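Local coordinates for protein Nsp15 (Middle East respiratory syndrome-related coronavirus, PDB 5YVD) that probably cleaves viral RNA at uridylates, as a hexameric coronavirus endoribonuclease of the EndoU family, at residues 112-125 / 131-143. Residues are numbered along the deposited sequence; the frame is centred on the assembly and turned at random.
Sequences ALNICFDIRDNCSL and TPNAIFISDRKIK. Unlike the reference sequence in segment 112-125: C123 (reference Gly).
F136 fills the hollow between strand 115-118 and the start of helix 124-129. With CG anti to the backbone N (chi1 -166°), its ring is laid against the F117-I119 backbone: CD2 lies 3.6 Å from F117 CB, CZ meets I119 CB at 3.7 Å, and L125 lays CD1 over one face, offset toward the rim. F128 of the same helix also meets this ring. The tips of L125 and I142 come together, CD1 to CD1 at 4.0 Å, and I119 CD1 also packs against I142 CD1. Farther back along the same face, the F117 ring turns its edge to A134, with CE1 3.6 Å from the CB bump, while I115 CG2 sits over one of its faces, near the rim.

The opposite face of the sheet carries C116, I135, D118 and I137. C116 SG touches both I135 CG2 and I137 CD1, and the CG1-CD1 arm of I137 passes obliquely against D118 OD2. That carboxylate is gripped side-on by R120 through NE and NH2, the latter 2.7 Å from D118 OD2, and the backbone N of R120 also binds OD1 in an Asx turn.

Between the faces, four backbone bonds join the parallel strands, alternating from I135 N to I115 O and F117 N to I135 O through to I119 N and I137 O. The strands and helix 124-129 form a beta-alpha-beta unit of the middle domain, with strand 174-178 antiparallel on the far side of 134-138. The helix side is thus apolar, while on the other face I137 packs against a carboxylate whose pairing with R120, within its own segment, probably favours the charged form.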
loop_
_atom_site.group_PDB
_atom_site.type_symbol
_atom_site.label_atom_id
_atom_site.label_comp_id
_atom_site.label_asym_id
_atom_site.label_seq_id
_atom_site.Cartn_x
_atom_site.Cartn_y
_atom_site.Cartn_z
ATOM N N ALA A 112 -33.734 3.372 -12.134
ATOM C CA ALA A 112 -34.817 2.578 -11.561
ATOM C C ALA A 112 -34.345 1.711 -10.377
ATOM O O ALA A 112 -34.616 0.516 -10.340
ATOM C CB ALA A 112 -35.467 1.732 -12.640
ATOM N N LEU A 113 -33.652 2.327 -9.414
ATOM C CA LEU A 113 -33.323 1.699 -8.116
ATOM C C LEU A 113 -34.326 2.154 -7.068
ATOM O O LEU A 113 -35.123 3.034 -7.328
ATOM C CB LEU A 113 -31.920 2.096 -7.625
ATOM C CG LEU A 113 -30.777 2.197 -8.642
ATOM C CD1 LEU A 113 -30.464 3.661 -8.924
ATOM C CD2 LEU A 113 -29.523 1.480 -8.154
ATOM N N ASN A 114 -34.273 1.569 -5.876
ATOM C CA ASN A 114 -35.096 2.040 -4.749
ATOM C C ASN A 114 -34.372 3.116 -3.943
ATOM O O ASN A 114 -33.521 2.812 -3.124
ATOM C CB ASN A 114 -35.464 0.894 -3.796
ATOM C CG ASN A 114 -36.428 -0.101 -4.408
ATOM O OD1 ASN A 114 -37.536 0.258 -4.830
ATOM N ND2 ASN A 114 -36.025 -1.373 -4.429
ATOM N N ILE A 115 -34.741 4.363 -4.163
ATOM C CA ILE A 115 -34.173 5.492 -3.441
ATOM C C ILE A 115 -34.944 5.734 -2.141
ATOM O O ILE A 115 -36.193 5.847 -2.135
ATOM C CB ILE A 115 -34.231 6.789 -4.295
ATOM C CG1 ILE A 115 -33.652 6.509 -5.699
ATOM C CG2 ILE A 115 -33.558 7.954 -3.568
ATOM C CD1 ILE A 115 -33.366 7.747 -6.510
ATOM N N CYS A 116 -34.183 5.853 -1.055
ATOM C CA CYS A 116 -34.730 6.037 0.262
ATOM C C CYS A 116 -34.700 7.503 0.621
ATOM O O CYS A 116 -33.634 8.108 0.638
ATOM C CB CYS A 116 -33.897 5.252 1.263
ATOM S SG CYS A 116 -34.383 5.552 2.964
ATOM N N PHE A 117 -35.865 8.072 0.918
ATOM C CA PHE A 117 -35.988 9.510 1.206
ATOM C C PHE A 117 -36.380 9.695 2.660
ATOM O O PHE A 117 -36.997 8.798 3.248
ATOM C CB PHE A 117 -37.109 10.125 0.371
ATOM C CG PHE A 117 -36.923 10.037 -1.109
ATOM C CD1 PHE A 117 -37.230 8.876 -1.798
ATOM C CD2 PHE A 117 -36.509 11.134 -1.826
ATOM C CE1 PHE A 117 -37.101 8.819 -3.174
ATOM C CE2 PHE A 117 -36.356 11.072 -3.190
ATOM C CZ PHE A 117 -36.668 9.920 -3.866
ATOM N N ASP A 118 -36.104 10.878 3.220
ATOM C CA ASP A 118 -36.393 11.139 4.644
ATOM C C ASP A 118 -37.155 12.448 4.855
ATOM O O ASP A 118 -36.826 13.462 4.261
ATOM C CB ASP A 118 -35.074 11.132 5.458
ATOM C CG ASP A 118 -35.297 11.189 6.988
ATOM O OD1 ASP A 118 -35.772 12.242 7.501
ATOM O OD2 ASP A 118 -34.953 10.195 7.682
ATOM N N ILE A 119 -38.154 12.420 5.736
ATOM C CA ILE A 119 -38.938 13.608 6.045
ATOM C C ILE A 119 -38.083 14.760 6.591
ATOM O O ILE A 119 -38.427 15.913 6.423
ATOM C CB ILE A 119 -40.061 13.277 7.047
ATOM C CG1 ILE A 119 -41.069 14.433 7.195
ATOM C CG2 ILE A 119 -39.489 12.963 8.416
ATOM C CD1 ILE A 119 -42.400 14.171 6.565
ATOM N N ARG A 120 -36.983 14.461 7.270
ATOM C CA ARG A 120 -36.175 15.528 7.879
ATOM C C ARG A 120 -35.386 16.364 6.862
ATOM O O ARG A 120 -34.854 17.412 7.215
ATOM C CB ARG A 120 -35.250 14.970 8.956
ATOM C CG ARG A 120 -36.003 14.627 10.230
ATOM C CD ARG A 120 -35.277 13.618 11.108
ATOM N NE ARG A 120 -35.212 12.298 10.475
ATOM C CZ ARG A 120 -34.665 11.225 11.025
ATOM N NH1 ARG A 120 -34.111 11.264 12.248
ATOM N NH2 ARG A 120 -34.673 10.104 10.342
ATOM N N ASP A 121 -35.330 15.913 5.607
ATOM C CA ASP A 121 -34.737 16.709 4.533
ATOM C C ASP A 121 -35.834 17.473 3.810
ATOM O O ASP A 121 -36.801 16.887 3.314
ATOM C CB ASP A 121 -33.982 15.821 3.569
ATOM C CG ASP A 121 -32.950 14.979 4.262
ATOM O OD1 ASP A 121 -32.274 15.520 5.163
ATOM O OD2 ASP A 121 -32.833 13.777 3.918
ATOM N N ASN A 122 -35.699 18.794 3.797
ATOM C CA ASN A 122 -36.650 19.670 3.132
ATOM C C ASN A 122 -36.908 19.147 1.707
ATOM O O ASN A 122 -35.978 18.784 0.998
ATOM C CB ASN A 122 -36.126 21.120 3.146
ATOM C CG ASN A 122 -37.098 22.105 2.523
ATOM O OD1 ASN A 122 -36.761 22.827 1.584
ATOM N ND2 ASN A 122 -38.316 22.129 3.038
ATOM N N CYS A 123 -38.188 19.015 1.367
ATOM C CA CYS A 123 -38.674 18.640 0.031
ATOM C C CYS A 123 -38.496 17.186 -0.380
ATOM O O CYS A 123 -38.824 16.841 -1.507
ATOM C CB CYS A 123 -38.100 19.572 -1.052
ATOM S SG CYS A 123 -38.640 21.289 -0.852
ATOM N N SER A 124 -38.013 16.326 0.514
ATOM C CA SER A 124 -37.863 14.887 0.191
ATOM C C SER A 124 -39.201 14.145 0.081
ATOM O O SER A 124 -39.365 13.268 -0.759
ATOM C CB SER A 124 -36.994 14.181 1.218
ATOM O OG SER A 124 -35.644 14.487 0.997
ATOM N N LEU A 125 -40.150 14.491 0.935
ATOM C CA LEU A 125 -41.481 13.937 0.820
ATOM C C LEU A 125 -42.007 14.073 -0.608
ATOM O O LEU A 125 -42.242 13.058 -1.283
ATOM C CB LEU A 125 -42.408 14.638 1.802
ATOM C CG LEU A 125 -43.891 14.327 1.670
ATOM C CD1 LEU A 125 -44.155 12.833 1.510
ATOM C CD2 LEU A 125 -44.616 14.909 2.880
ATOM N N THR A 131 -41.713 9.920 -7.464
ATOM C CA THR A 131 -40.694 8.934 -7.819
ATOM C C THR A 131 -41.364 7.562 -7.771
ATOM O O THR A 131 -41.923 7.205 -6.755
ATOM C CB THR A 131 -39.534 8.953 -6.796
ATOM O OG1 THR A 131 -39.108 10.299 -6.570
ATOM C CG2 THR A 131 -38.358 8.088 -7.248
ATOM N N PRO A 132 -41.323 6.794 -8.866
ATOM C CA PRO A 132 -42.045 5.509 -8.906
ATOM C C PRO A 132 -41.577 4.413 -7.920
ATOM O O PRO A 132 -42.419 3.777 -7.276
ATOM C CB PRO A 132 -41.840 5.030 -10.361
ATOM C CG PRO A 132 -40.671 5.804 -10.871
ATOM C CD PRO A 132 -40.729 7.128 -10.172
ATOM N N ASN A 133 -40.271 4.160 -7.844
ATOM C CA ASN A 133 -39.740 3.059 -7.048
ATOM C C ASN A 133 -38.916 3.640 -5.925
ATOM O O ASN A 133 -37.808 4.134 -6.164
ATOM C CB ASN A 133 -38.875 2.142 -7.914
ATOM C CG ASN A 133 -39.677 1.379 -8.973
ATOM O OD1 ASN A 133 -40.820 1.045 -8.776
ATOM N ND2 ASN A 133 -39.044 1.067 -10.081
ATOM N N ALA A 134 -39.448 3.613 -4.704
ATOM C CA ALA A 134 -38.796 4.306 -3.582
ATOM C C ALA A 134 -39.289 3.893 -2.207
ATOM O O ALA A 134 -40.318 3.240 -2.068
ATOM C CB ALA A 134 -38.970 5.809 -3.728
ATOM N N ILE A 135 -38.536 4.331 -1.197
ATOM C CA ILE A 135 -38.820 4.094 0.217
ATOM C C ILE A 135 -38.852 5.449 0.940
ATOM O O ILE A 135 -38.028 6.335 0.670
ATOM C CB ILE A 135 -37.721 3.175 0.811
ATOM C CG1 ILE A 135 -37.880 1.761 0.262
ATOM C CG2 ILE A 135 -37.739 3.157 2.338
ATOM C CD1 ILE A 135 -36.667 0.890 0.472
ATOM N N PHE A 136 -39.808 5.631 1.845
ATOM C CA PHE A 136 -39.874 6.874 2.609
ATOM C C PHE A 136 -39.823 6.592 4.092
ATOM O O PHE A 136 -40.507 5.686 4.575
ATOM C CB PHE A 136 -41.126 7.674 2.296
ATOM C CG PHE A 136 -41.061 9.083 2.810
ATOM C CD1 PHE A 136 -41.812 9.489 3.899
ATOM C CD2 PHE A 136 -40.191 9.983 2.237
ATOM C CE1 PHE A 136 -41.706 10.780 4.391
ATOM C CE2 PHE A 136 -40.088 11.272 2.708
ATOM C CZ PHE A 136 -40.841 11.675 3.792
ATOM N N ILE A 137 -39.008 7.370 4.802
ATOM C CA ILE A 137 -38.916 7.252 6.246
ATOM C C ILE A 137 -39.360 8.556 6.885
ATOM O O ILE A 137 -38.977 9.640 6.417
ATOM C CB ILE A 137 -37.505 6.805 6.730
ATOM C CG1 ILE A 137 -36.436 7.865 6.484
ATOM C CG2 ILE A 137 -37.090 5.510 6.044
ATOM C CD1 ILE A 137 -35.007 7.329 6.482
ATOM N N SER A 138 -40.201 8.441 7.921
ATOM C CA SER A 138 -40.687 9.610 8.632
ATOM C C SER A 138 -41.025 9.353 10.082
ATOM O O SER A 138 -41.301 8.239 10.496
ATOM C CB SER A 138 -41.895 10.255 7.912
ATOM O OG SER A 138 -43.119 10.007 8.578
ATOM N N ASP A 139 -41.011 10.441 10.833
ATOM C CA ASP A 139 -41.267 10.438 12.262
ATOM C C ASP A 139 -42.768 10.495 12.548
ATOM O O ASP A 139 -43.179 10.320 13.696
ATOM C CB ASP A 139 -40.548 11.621 12.950
ATOM C CG ASP A 139 -40.716 12.958 12.200
ATOM O OD1 ASP A 139 -41.383 13.011 11.137
ATOM O OD2 ASP A 139 -40.151 13.967 12.672
ATOM N N ARG A 140 -43.566 10.724 11.503
ATOM C CA ARG A 140 -45.009 10.903 11.631
ATOM C C ARG A 140 -45.794 10.250 10.480
ATOM O O ARG A 140 -45.384 10.312 9.319
ATOM C CB ARG A 140 -45.341 12.396 11.718
ATOM C CG ARG A 140 -44.840 13.219 10.542
ATOM C CD ARG A 140 -44.752 14.696 10.863
ATOM N NE ARG A 140 -44.422 15.474 9.665
ATOM C CZ ARG A 140 -45.296 15.873 8.734
ATOM N NH1 ARG A 140 -46.589 15.571 8.823
ATOM N NH2 ARG A 140 -44.871 16.585 7.696
ATOM N N LYS A 141 -46.919 9.615 10.818
ATOM C CA LYS A 141 -47.898 9.155 9.822
ATOM C C LYS A 141 -48.106 10.222 8.763
ATOM O O LYS A 141 -48.242 11.408 9.093
ATOM C CB LYS A 141 -49.258 8.853 10.480
ATOM C CG LYS A 141 -49.450 7.407 10.915
ATOM C CD LYS A 141 -50.918 7.058 11.169
ATOM C CE LYS A 141 -51.721 6.827 9.886
ATOM N NZ LYS A 141 -51.453 5.488 9.292
ATOM N N ILE A 142 -48.131 9.814 7.497
ATOM C CA ILE A 142 -48.430 10.762 6.426
ATOM C C ILE A 142 -49.790 10.443 5.865
ATOM O O ILE A 142 -49.970 9.399 5.224
ATOM C CB ILE A 142 -47.357 10.779 5.328
ATOM C CG1 ILE A 142 -46.137 11.545 5.849
ATOM C CG2 ILE A 142 -47.872 11.470 4.071
ATOM C CD1 ILE A 142 -44.852 11.257 5.105
ATOM N N LYS A 143 -50.729 11.354 6.136
ATOM C CA LYS A 143 -52.119 11.198 5.762
ATOM C C LYS A 143 -52.506 9.779 6.104
ATOM O O LYS A 143 -52.374 9.378 7.250
ATOM C CB LYS A 143 -52.346 11.538 4.281
ATOM C CG LYS A 143 -51.985 12.967 3.915
ATOM C CD LYS A 143 -52.645 13.419 2.613
ATOM C CE LYS A 143 -52.021 14.705 2.083
ATOM N NZ LYS A 143 -52.855 15.368 1.045
#